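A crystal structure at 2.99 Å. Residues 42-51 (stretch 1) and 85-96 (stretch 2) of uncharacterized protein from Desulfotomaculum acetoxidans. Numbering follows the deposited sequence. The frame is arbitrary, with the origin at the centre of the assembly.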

# COMPACT_ATOMS: atom_id res chain seq x y z
N PHE A 42 -6.02 14.16 0.06
CA PHE A 42 -5.22 13.02 -0.43
C PHE A 42 -4.81 11.98 0.62
O PHE A 42 -4.45 12.33 1.75
CB PHE A 42 -3.98 13.50 -1.18
CG PHE A 42 -4.28 14.11 -2.53
CD1 PHE A 42 -5.29 13.61 -3.33
CD2 PHE A 42 -3.54 15.20 -2.99
CE1 PHE A 42 -5.55 14.17 -4.57
CE2 PHE A 42 -3.80 15.77 -4.22
CZ PHE A 42 -4.81 15.26 -5.00
N VAL A 43 -4.83 10.71 0.23
CA VAL A 43 -4.49 9.62 1.13
C VAL A 43 -3.35 8.74 0.60
O VAL A 43 -2.22 8.86 1.05
CB VAL A 43 -5.73 8.77 1.54
CG1 VAL A 43 -5.34 7.75 2.58
CG2 VAL A 43 -6.85 9.66 2.08
N ASP A 44 -3.65 7.87 -0.37
CA ASP A 44 -2.66 6.89 -0.85
C ASP A 44 -2.43 7.01 -2.37
O ASP A 44 -3.15 7.75 -3.04
CB ASP A 44 -3.09 5.45 -0.48
CG ASP A 44 -1.92 4.46 -0.47
OD1 ASP A 44 -2.12 3.27 -0.83
OD2 ASP A 44 -0.80 4.87 -0.08
N THR A 45 -1.42 6.29 -2.87
CA THR A 45 -1.10 6.22 -4.30
C THR A 45 -0.71 4.83 -4.73
O THR A 45 -0.13 4.05 -3.97
CB THR A 45 0.14 7.06 -4.68
OG1 THR A 45 1.04 7.16 -3.57
CG2 THR A 45 -0.25 8.42 -5.12
N ALA A 46 -0.99 4.53 -5.99
CA ALA A 46 -0.44 3.36 -6.65
C ALA A 46 0.29 3.85 -7.88
O ALA A 46 0.13 5.00 -8.25
CB ALA A 46 -1.53 2.40 -7.04
N ILE A 47 1.12 2.99 -8.46
CA ILE A 47 1.84 3.27 -9.70
C ILE A 47 1.73 2.05 -10.60
O ILE A 47 1.42 0.96 -10.14
CB ILE A 47 3.31 3.62 -9.45
CG1 ILE A 47 3.89 4.38 -10.63
CG2 ILE A 47 4.12 2.38 -9.21
CD1 ILE A 47 5.18 5.05 -10.29
N THR A 48 1.98 2.23 -11.87
CA THR A 48 1.69 1.18 -12.84
C THR A 48 2.93 0.27 -13.14
O THR A 48 4.07 0.70 -12.94
CB THR A 48 0.92 1.83 -14.05
OG1 THR A 48 -0.41 1.31 -14.12
CG2 THR A 48 1.67 1.75 -15.40
N SER A 49 2.73 -0.99 -13.54
CA SER A 49 3.88 -1.86 -13.85
C SER A 49 4.77 -1.13 -14.81
O SER A 49 5.94 -0.84 -14.53
CB SER A 49 3.43 -3.12 -14.58
OG SER A 49 2.80 -4.04 -13.72
N ASP A 50 4.18 -0.93 -15.99
CA ASP A 50 4.54 0.05 -17.01
C ASP A 50 5.30 1.24 -16.43
O ASP A 50 6.31 1.66 -17.00
CB ASP A 50 3.22 0.48 -17.67
CG ASP A 50 3.42 1.42 -18.82
OD1 ASP A 50 2.56 1.42 -19.73
OD2 ASP A 50 4.43 2.15 -18.83
N CYS A 51 4.82 1.77 -15.30
CA CYS A 51 5.45 2.89 -14.58
C CYS A 51 4.99 4.25 -15.13
O CYS A 51 5.47 5.31 -14.71
CB CYS A 51 6.99 2.79 -14.58
SG CYS A 51 7.72 2.42 -12.97
N SER A 85 -16.09 7.67 0.05
CA SER A 85 -14.68 7.98 0.32
C SER A 85 -13.69 6.90 -0.12
O SER A 85 -14.07 5.77 -0.43
CB SER A 85 -14.49 8.23 1.80
OG SER A 85 -14.31 7.00 2.47
N MSE A 86 -12.40 7.24 -0.12
CA MSE A 86 -11.35 6.36 -0.62
C MSE A 86 -10.07 6.45 0.20
O MSE A 86 -9.74 7.52 0.70
CB MSE A 86 -10.99 6.76 -2.05
CG MSE A 86 -12.01 6.39 -3.07
SE MSE A 86 -11.72 7.44 -4.68
CE MSE A 86 -13.56 7.40 -5.35
N ALA A 87 -9.33 5.34 0.31
CA ALA A 87 -8.03 5.40 0.97
C ALA A 87 -6.97 4.47 0.35
O ALA A 87 -6.31 4.87 -0.60
CB ALA A 87 -8.15 5.22 2.49
N ASP A 88 -6.76 3.26 0.88
CA ASP A 88 -5.75 2.39 0.27
C ASP A 88 -6.17 2.13 -1.18
O ASP A 88 -7.37 2.10 -1.50
CB ASP A 88 -5.51 1.07 1.07
CG ASP A 88 -4.10 0.44 0.81
OD1 ASP A 88 -3.27 1.05 0.09
OD2 ASP A 88 -3.81 -0.66 1.35
N VAL A 89 -5.17 2.00 -2.06
CA VAL A 89 -5.40 1.57 -3.44
C VAL A 89 -4.41 0.53 -3.86
O VAL A 89 -3.24 0.60 -3.50
CB VAL A 89 -5.18 2.68 -4.47
CG1 VAL A 89 -6.46 2.99 -5.19
CG2 VAL A 89 -4.55 3.90 -3.82
N ASP A 90 -4.90 -0.41 -4.65
CA ASP A 90 -4.02 -1.28 -5.41
C ASP A 90 -4.49 -1.30 -6.84
O ASP A 90 -5.65 -1.01 -7.12
CB ASP A 90 -4.02 -2.70 -4.84
CG ASP A 90 -2.64 -3.34 -4.90
OD1 ASP A 90 -1.65 -2.59 -5.06
OD2 ASP A 90 -2.55 -4.59 -4.78
N ILE A 91 -3.58 -1.64 -7.74
CA ILE A 91 -3.90 -1.83 -9.15
C ILE A 91 -3.83 -3.31 -9.44
O ILE A 91 -3.04 -4.03 -8.84
CB ILE A 91 -2.88 -1.14 -10.03
CG1 ILE A 91 -2.24 0.02 -9.27
CG2 ILE A 91 -3.55 -0.70 -11.31
CD1 ILE A 91 -2.32 1.36 -9.94
N THR A 92 -4.68 -3.77 -10.36
CA THR A 92 -4.63 -5.15 -10.80
C THR A 92 -3.29 -5.34 -11.46
O THR A 92 -2.67 -4.36 -11.89
CB THR A 92 -5.73 -5.42 -11.79
OG1 THR A 92 -5.73 -4.38 -12.77
CG2 THR A 92 -7.06 -5.45 -11.10
N PRO A 93 -2.84 -6.61 -11.59
CA PRO A 93 -1.46 -6.82 -12.02
C PRO A 93 -1.29 -6.44 -13.50
O PRO A 93 -0.17 -6.10 -13.91
CB PRO A 93 -1.28 -8.32 -11.85
CG PRO A 93 -2.67 -8.90 -11.73
CD PRO A 93 -3.67 -7.81 -11.81
N ASP A 94 -2.38 -6.48 -14.27
CA ASP A 94 -2.36 -6.07 -15.67
C ASP A 94 -2.50 -4.56 -15.90
O ASP A 94 -2.57 -4.11 -17.03
CB ASP A 94 -3.45 -6.81 -16.46
CG ASP A 94 -4.85 -6.43 -16.03
OD1 ASP A 94 -5.01 -5.36 -15.40
OD2 ASP A 94 -5.79 -7.20 -16.33
N ASP A 95 -2.57 -3.78 -14.83
CA ASP A 95 -2.59 -2.33 -14.97
C ASP A 95 -3.91 -1.80 -15.54
O ASP A 95 -4.02 -0.61 -15.82
CB ASP A 95 -1.43 -1.88 -15.85
CG ASP A 95 -0.07 -1.98 -15.17
OD1 ASP A 95 0.04 -1.65 -13.97
OD2 ASP A 95 0.90 -2.38 -15.84
N GLN A 96 -4.90 -2.65 -15.72
CA GLN A 96 -6.16 -2.21 -16.31
C GLN A 96 -7.08 -1.49 -15.32
O GLN A 96 -7.72 -0.50 -15.68
CB GLN A 96 -6.89 -3.39 -16.97
CG GLN A 96 -8.13 -3.03 -17.77
CD GLN A 96 -8.68 -4.21 -18.57
OE1 GLN A 96 -8.06 -5.28 -18.62
NE2 GLN A 96 -9.84 -4.01 -19.20

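The two stretches run side by side in the same direction. The axes of strand 42-47 and strand 89-91 lie 10° from parallel and approach to 6.2 Å, yet no backbone-to-backbone hydrogen bond joins them. What holds them together is carried by side chains, or by a side chain meeting a backbone amide. The register is regular at first: the CA atoms of Val43 and Ala87 are 5.5 Å apart, those of Asp44 and Asp88 5.6 Å, and those of Ala46 and Asp90 6.0 Å. Further along, the CA of Thr48 pairs with that of Asp95 at 5.9 Å. Two steps along stretch 1 thus correspond to five along stretch 2, and the type I turn from Thr92 to Asp95, closed by Asp95 N to Thr92 O at 3.0 Å, takes up the extra length.

The apolar pairings occupy the strand region and its approach. Val43 points toward the partner, and its CG1 meets Ala87 CB at 3.8 Å, a small methyl contact where the backbones come close. Ala46, also pointing toward the other stretch, has two neighbours. Its CB lies 4.5 Å from Val89 CB and only 3.2 Å from Ile91 CD1, a tight approach for two carbons. Val89 and Ile91 both point toward stretch 1, as alternate residues of a strand can, while Asp90 between them turns its CA-to-CB bond away. The chi angles of Ile91 both fall between wells, and its CD1 also reaches the backbone of stretch 1, 3.8 Å from Ile47 O. Ala46 and Ile91 meet methyl to methyl, closer than an ordinary van der Waals contact, so the pair is tightly packed with no slack between them.

The hydrogen bonds across the stretches gather at the far end, around Asp95. This residue has the largest area covered by the opposite stretch, and its CA-to-CB bond points toward it. Its OD1 accepts a hydrogen bond from Ser49 N at 2.8 Å, nearly straight at 167°, and a weak one from Thr48 OG1 at 3.0 Å. One carboxylate oxygen therefore serves a backbone amide and a neighbouring hydroxyl, tying the loop after the first strand to the residue that ends the turn. Proximity alone is not enough here: Ser49 OG lies 3.3 Å from Asp95 OD2, but the angle is poor and no hydrogen bond forms.

Charge adds a less comfortable pairing. Asp44 OD1 and Asp88 OD1 are 2.7 Å apart, a close meeting of two carboxylates that would repel if both were charged; whether a proton lies between them is left open. The CA-to-CB bond of Asp88 points away from stretch 1, but its side chain comes back nearer. Asp88 OD1 accepts a weak hydrogen bond from Val89 N at 3.0 Å, and Asp88 OD2 is hydrogen-bonded elsewhere in the structure. For a designer, apolar side chains pack along the parallel run, with the Asp44-Asp88 pair set among them, and one aspartate at the end of a turn bonds to the loop after the first strand.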